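Local coordinates for reticulocyte-binding protein 2a (Plasmodium vivax, PDB 4Z8N), which probably binds young red blood cells (reticulocytes) during invasion by the malaria parasite, this chain being its largely helical erythrocyte-binding domain, at residues A[165-168]-A[169-173]; A[213-216]-A[217-221]. All coordinates share one frame; numbering follows the deposited sequence.

In the fold
Interaction 1 (165-168 with 169-173) and interaction 2 (213-216 with 217-221) are both local, but one starts a helix and the other lies within one. Interaction 1 is a surface contact at the beginning of helix 168-194, where asparagines suit the solvent side and a side-chain cap takes up a backbone NH. Interaction 2 is partly buried, on helix 199-237 nearer the middle of the chain, where four i to i+4 backbone bonds run between the segments and Ile214 and Ile215 face neighbouring helices. These two helices follow each other in the chain and pack together; the centres of interactions 1 and 2 lie about 13 Å apart, and the two contacts do not touch.

Interaction 1 of 2, residues A[165-168]-A[169-173]; sequences VNHN and NYVNY
Asn172 N donates to Asn168 O at 3.0 Å, and one residue earlier Val171 N reaches His167 O at 3.3 Å in a nearly straight bond (172° at the hydrogen) that lies in the carbonyl plane. Both are i to i+4 bonds of the alpha-helical kind. Tyr170 N also leans on His167 O, and Asn169 N on Asn166 O, but both bonds are weak. Ahead of them Asn166 OD1 accepts from Asn168 N at 3.1 Å, with the donor 38° out of the carbonyl plane and so not on a lone pair; asparagine suits this place because its short side chain can fold back onto a backbone NH. With CG between the backbone N and the carbonyl carbon (chi1 64°), the His167 side chain runs alongside Val171, both pointing the same way, and Val171 CG2 sits at the ring edge 4.1 Å from His167 ND1. His167 ND1 is buried by this contact and has no polar partner in the model. On another side of the turn Val165 CG2 meets Tyr170 OH at 4.1 Å, the two side chains crossing at about a right angle. Both rest on Leu267 of helix 246-297, while His167 touches Ile226 of helix 199-237. The arrangement is a side-chain-capped helix N-terminus, here opening helix 168-194 of the helical erythrocyte-binding domain.

Interaction 2 of 2, residues A[213-216]-A[217-221]; sequences DIIT and IGEAH
Ile215 and Glu219, one turn apart, make the main side-chain contact: the methyl CG2 of Ile215 lies 3.7 Å from Glu219 OE2 and almost as near the carboxylate carbon, while Glu219 CG passes 3.2 Å from Ile215 O. The glutamate can do this because its CG stands beside its own backbone N (chi1 -71°) and the chain then extends, carrying the carboxylate back along the helix toward the preceding turn. There a water donates to Glu219 OE1 at a short 2.5 Å and is also hydrogen-bonded to Thr216 OG1 at 3.2 Å, bridging the two polar side chains. The threonine hydroxyl has a further partner in Leu212 O: lying beside its own backbone N, it can reach the carbonyl four residues back, which suits threonine to an exposed helix position. On another flank Ile217 lays CG1 3.4 Å from Asp213 O, with CD1 also near that oxygen.

Beneath these side chains runs an unbroken series of backbone bonds: Ile217 N to Asp213 O, Gly218 N to Ile214 O at 2.8 Å, Glu219 N to Ile215 O at 2.7 Å and Ala220 N to Thr216 O. Gly218 adds no side chain at its buried position. Neighbouring elements pack against several of these residues. Ile215 touches Lys178 and Leu181 of helix 168-194, with Lys178 also forming a long, weak ion pair with Glu219; Ile214 meets Leu277 of helix 246-297, and Ala220 touches Ile17 of strand 17-19. The whole is a regular alpha-helix with an amphipathic pattern, Ile214 and Ile215 facing the neighbouring helices and Asp213 and Thr216 facing solvent, as befits a long helix of this helical erythrocyte-binding domain.

Interaction 1 of 2, residues A[165-168]-A[169-173]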
ATOM      1  N   VAL A 165      12.758 -11.935   2.495  1.00 52.13           N
ATOM      2  CA  VAL A 165      13.101 -10.589   2.944  1.00 58.70           C
ATOM      3  C   VAL A 165      13.010 -10.454   4.466  1.00 56.25           C
ATOM      4  O   VAL A 165      12.155 -11.062   5.114  1.00 55.45           O
ATOM      5  CB  VAL A 165      12.199  -9.522   2.268  1.00 68.29           C
ATOM      6  CG1 VAL A 165      10.781  -9.587   2.803  1.00 66.41           C
ATOM      7  CG2 VAL A 165      12.778  -8.124   2.460  1.00 71.06           C
ATOM      8  N   ASN A 166      13.923  -9.675   5.035  1.00 59.32           N
ATOM      9  CA  ASN A 166      13.878  -9.351   6.453  1.00 61.63           C
ATOM     10  C   ASN A 166      13.115  -8.048   6.653  1.00 63.98           C
ATOM     11  O   ASN A 166      13.627  -6.969   6.356  1.00 66.57           O
ATOM     12  CB  ASN A 166      15.290  -9.244   7.030  1.00 64.96           C
ATOM     13  CG  ASN A 166      15.302  -9.216   8.550  1.00 67.47           C
ATOM     14  OD1 ASN A 166      14.284  -8.954   9.189  1.00 67.34           O
ATOM     15  ND2 ASN A 166      16.463  -9.486   9.135  1.00 69.05           N
ATOM     16  N   HIS A 167      11.890  -8.154   7.157  1.00 64.70           N
ATOM     17  CA  HIS A 167      11.019  -6.993   7.295  1.00 69.46           C
ATOM     18  C   HIS A 167      11.538  -6.008   8.337  1.00 66.78           C
ATOM     19  O   HIS A 167      11.190  -4.829   8.310  1.00 66.26           O
ATOM     20  CB  HIS A 167       9.594  -7.433   7.651  1.00 76.04           C
ATOM     21  CG  HIS A 167       9.481  -8.118   8.980  1.00 82.68           C
ATOM     22  ND1 HIS A 167       9.583  -7.443  10.179  1.00 86.93           N
ATOM     23  CD2 HIS A 167       9.268  -9.416   9.298  1.00 84.36           C
ATOM     24  CE1 HIS A 167       9.441  -8.298  11.176  1.00 88.27           C
ATOM     25  NE2 HIS A 167       9.249  -9.502  10.669  1.00 86.14           N
ATOM     26  N   ASN A 168      12.375  -6.498   9.246  1.00 62.77           N
ATOM     27  CA  ASN A 168      12.883  -5.685  10.348  1.00 65.81           C
ATOM     28  C   ASN A 168      13.666  -4.459   9.897  1.00 63.32           C
ATOM     29  O   ASN A 168      13.749  -3.473  10.625  1.00 64.70           O
ATOM     30  CB  ASN A 168      13.759  -6.537  11.269  1.00 67.43           C
ATOM     31  CG  ASN A 168      12.963  -7.578  12.028  1.00 71.10           C
ATOM     32  OD1 ASN A 168      13.246  -8.774  11.947  1.00 73.24           O
ATOM     33  ND2 ASN A 168      11.958  -7.128  12.770  1.00 73.58           N
ATOM     34  N   ASN A 169      14.236  -4.517   8.699  1.00 67.01           N
ATOM     35  CA  ASN A 169      15.012  -3.394   8.185  1.00 72.94           C
ATOM     36  C   ASN A 169      14.133  -2.247   7.691  1.00 73.50           C
ATOM     37  O   ASN A 169      14.518  -1.082   7.793  1.00 76.00           O
ATOM     38  CB  ASN A 169      15.946  -3.862   7.072  1.00 75.90           C
ATOM     39  CG  ASN A 169      17.291  -4.313   7.605  1.00 78.43           C
ATOM     40  OD1 ASN A 169      17.424  -5.417   8.134  1.00 77.68           O
ATOM     41  ND2 ASN A 169      18.297  -3.454   7.474  1.00 81.56           N
ATOM     42  N   TYR A 170      12.958  -2.573   7.156  1.00 72.09           N
ATOM     43  CA  TYR A 170      11.963  -1.554   6.836  1.00 75.54           C
ATOM     44  C   TYR A 170      11.528  -0.855   8.115  1.00 68.24           C
ATOM     45  O   TYR A 170      11.590   0.368   8.225  1.00 65.43           O
ATOM     46  CB  TYR A 170      10.732  -2.155   6.151  1.00 82.78           C
ATOM     47  CG  TYR A 170      10.971  -2.773   4.794  1.00 93.53           C
ATOM     48  CD1 TYR A 170      11.801  -2.165   3.861  1.00 99.64           C
ATOM     49  CD2 TYR A 170      10.351  -3.966   4.442  1.00 95.09           C
ATOM     50  CE1 TYR A 170      12.011  -2.736   2.615  1.00101.49           C
ATOM     51  CE2 TYR A 170      10.556  -4.542   3.204  1.00 96.60           C
ATOM     52  CZ  TYR A 170      11.385  -3.923   2.295  1.00 99.48           C
ATOM     53  OH  TYR A 170      11.588  -4.498   1.060  1.00100.06           O
ATOM     54  N   VAL A 171      11.087  -1.663   9.076  1.00 46.70           N
ATOM     55  CA  VAL A 171      10.533  -1.176  10.331  1.00 44.40           C
ATOM     56  C   VAL A 171      11.498  -0.266  11.074  1.00 45.01           C
ATOM     57  O   VAL A 171      11.125   0.825  11.505  1.00 41.07           O
ATOM     58  CB  VAL A 171      10.150  -2.340  11.260  1.00 45.68           C
ATOM     59  CG1 VAL A 171       9.462  -1.816  12.513  1.00 46.23           C
ATOM     60  CG2 VAL A 171       9.260  -3.327  10.530  1.00 48.23           C
ATOM     61  N   ASN A 172      12.736  -0.724  11.226  1.00 47.95           N
ATOM     62  CA  ASN A 172      13.749   0.041  11.939  1.00 48.48           C
ATOM     63  C   ASN A 172      14.077   1.339  11.222  1.00 43.35           C
ATOM     64  O   ASN A 172      14.285   2.368  11.861  1.00 38.80           O
ATOM     65  CB  ASN A 172      15.020  -0.789  12.131  1.00 52.56           C
ATOM     66  CG  ASN A 172      14.813  -1.956  13.073  1.00 58.46           C
ATOM     67  OD1 ASN A 172      13.936  -1.923  13.938  1.00 60.41           O
ATOM     68  ND2 ASN A 172      15.620  -2.997  12.913  1.00 60.53           N
ATOM     69  N   TYR A 173      14.115   1.297   9.895  1.00 42.07           N
ATOM     70  CA  TYR A 173      14.367   2.511   9.130  1.00 39.85           C
ATOM     71  C   TYR A 173      13.242   3.524   9.327  1.00 37.59           C
ATOM     72  O   TYR A 173      13.498   4.679   9.663  1.00 33.95           O
ATOM     73  CB  TYR A 173      14.539   2.201   7.642  1.00 40.74           C
ATOM     74  CG  TYR A 173      14.785   3.436   6.802  1.00 44.34           C
ATOM     75  CD1 TYR A 173      15.850   4.285   7.079  1.00 47.20           C
ATOM     76  CD2 TYR A 173      13.951   3.756   5.738  1.00 43.78           C
ATOM     77  CE1 TYR A 173      16.078   5.420   6.319  1.00 49.02           C
ATOM     78  CE2 TYR A 173      14.171   4.885   4.972  1.00 45.86           C
ATOM     79  CZ  TYR A 173      15.236   5.713   5.266  1.00 50.13           C
ATOM     80  OH  TYR A 173      15.459   6.838   4.506  1.00 51.47           O
TER

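Interaction 2 of 2, residues A[213-216]-A[217-221]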
ATOM      1  N   ASP A 213       3.811  11.637   6.758  1.00 42.74           N
ATOM      2  CA  ASP A 213       2.634  11.015   6.144  1.00 45.59           C
ATOM      3  C   ASP A 213       2.999   9.752   5.375  1.00 41.34           C
ATOM      4  O   ASP A 213       2.278   8.755   5.421  1.00 44.42           O
ATOM      5  CB  ASP A 213       1.930  11.995   5.206  1.00 49.06           C
ATOM      6  CG  ASP A 213       1.194  13.086   5.949  1.00 53.24           C
ATOM      7  OD1 ASP A 213       0.779  12.845   7.103  1.00 57.70           O
ATOM      8  OD2 ASP A 213       1.031  14.183   5.378  1.00 56.09           O
ATOM      9  N   ILE A 214       4.111   9.813   4.653  1.00 39.42           N
ATOM     10  CA  ILE A 214       4.632   8.655   3.938  1.00 42.23           C
ATOM     11  C   ILE A 214       4.970   7.534   4.921  1.00 40.76           C
ATOM     12  O   ILE A 214       4.680   6.365   4.667  1.00 36.90           O
ATOM     13  CB  ILE A 214       5.883   9.023   3.112  1.00 41.12           C
ATOM     14  CG1 ILE A 214       5.504   9.944   1.951  1.00 47.26           C
ATOM     15  CG2 ILE A 214       6.562   7.780   2.578  1.00 35.45           C
ATOM     16  CD1 ILE A 214       6.693  10.434   1.150  1.00 47.89           C
ATOM     17  N   ILE A 215       5.575   7.896   6.048  1.00 38.28           N
ATOM     18  CA  ILE A 215       5.914   6.916   7.081  1.00 37.04           C
ATOM     19  C   ILE A 215       4.653   6.268   7.653  1.00 36.38           C
ATOM     20  O   ILE A 215       4.619   5.055   7.874  1.00 33.91           O
ATOM     21  CB  ILE A 215       6.746   7.558   8.213  1.00 36.19           C
ATOM     22  CG1 ILE A 215       8.144   7.898   7.694  1.00 38.53           C
ATOM     23  CG2 ILE A 215       6.854   6.626   9.415  1.00 33.25           C
ATOM     24  CD1 ILE A 215       9.056   8.497   8.730  1.00 38.48           C
ATOM     25  N   THR A 216       3.615   7.073   7.867  1.00 33.51           N
ATOM     26  CA  THR A 216       2.332   6.558   8.341  1.00 35.24           C
ATOM     27  C   THR A 216       1.768   5.498   7.388  1.00 34.86           C
ATOM     28  O   THR A 216       1.329   4.435   7.822  1.00 36.98           O
ATOM     29  CB  THR A 216       1.305   7.690   8.519  1.00 36.01           C
ATOM     30  OG1 THR A 216       1.757   8.582   9.546  1.00 43.68           O
ATOM     31  CG2 THR A 216      -0.050   7.130   8.919  1.00 39.99           C
ATOM     32  N   ILE A 217       1.793   5.792   6.091  1.00 32.83           N
ATOM     33  CA  ILE A 217       1.389   4.819   5.077  1.00 36.60           C
ATOM     34  C   ILE A 217       2.301   3.591   5.102  1.00 31.41           C
ATOM     35  O   ILE A 217       1.835   2.453   5.030  1.00 29.38           O
ATOM     36  CB  ILE A 217       1.412   5.437   3.663  1.00 43.23           C
ATOM     37  CG1 ILE A 217       0.426   6.600   3.573  1.00 51.72           C
ATOM     38  CG2 ILE A 217       1.076   4.390   2.615  1.00 47.08           C
ATOM     39  CD1 ILE A 217       0.507   7.365   2.266  1.00 52.40           C
ATOM     40  N   GLY A 218       3.604   3.833   5.210  1.00 30.71           N
ATOM     41  CA  GLY A 218       4.582   2.762   5.270  1.00 35.74           C
ATOM     42  C   GLY A 218       4.394   1.854   6.471  1.00 35.12           C
ATOM     43  O   GLY A 218       4.599   0.644   6.383  1.00 38.42           O
ATOM     44  N   GLU A 219       4.002   2.440   7.598  1.00 32.74           N
ATOM     45  CA  GLU A 219       3.728   1.669   8.807  1.00 37.19           C
ATOM     46  C   GLU A 219       2.475   0.816   8.640  1.00 33.75           C
ATOM     47  O   GLU A 219       2.391  -0.290   9.172  1.00 32.72           O
ATOM     48  CB  GLU A 219       3.570   2.592  10.016  1.00 42.33           C
ATOM     49  CG  GLU A 219       4.854   3.250  10.485  1.00 44.85           C
ATOM     50  CD  GLU A 219       4.606   4.291  11.560  1.00 46.79           C
ATOM     51  OE1 GLU A 219       3.448   4.740  11.699  1.00 49.85           O
ATOM     52  OE2 GLU A 219       5.565   4.661  12.264  1.00 50.69           O
ATOM     53  N   ALA A 220       1.501   1.338   7.900  1.00 34.89           N
ATOM     54  CA  ALA A 220       0.278   0.597   7.612  1.00 36.76           C
ATOM     55  C   ALA A 220       0.578  -0.647   6.771  1.00 35.25           C
ATOM     56  O   ALA A 220       0.073  -1.736   7.052  1.00 34.37           O
ATOM     57  CB  ALA A 220      -0.731   1.492   6.904  1.00 31.22           C
ATOM     58  N   HIS A 221       1.404  -0.481   5.743  1.00 31.87           N
ATOM     59  CA  HIS A 221       1.828  -1.607   4.918  1.00 31.78           C
ATOM     60  C   HIS A 221       2.705  -2.573   5.707  1.00 33.22           C
ATOM     61  O   HIS A 221       2.613  -3.787   5.534  1.00 32.34           O
ATOM     62  CB  HIS A 221       2.575  -1.121   3.675  1.00 30.32           C
ATOM     63  CG  HIS A 221       1.679  -0.587   2.602  1.00 32.79           C
ATOM     64  ND1 HIS A 221       0.676  -1.341   2.029  1.00 33.30           N
ATOM     65  CD2 HIS A 221       1.644   0.618   1.986  1.00 27.26           C
ATOM     66  CE1 HIS A 221       0.056  -0.618   1.114  1.00 34.45           C
ATOM     67  NE2 HIS A 221       0.621   0.576   1.069  1.00 28.46           N
TER
HETATM   68  O   HOH W   1       2.922   7.145  12.175  1.00 44.10           O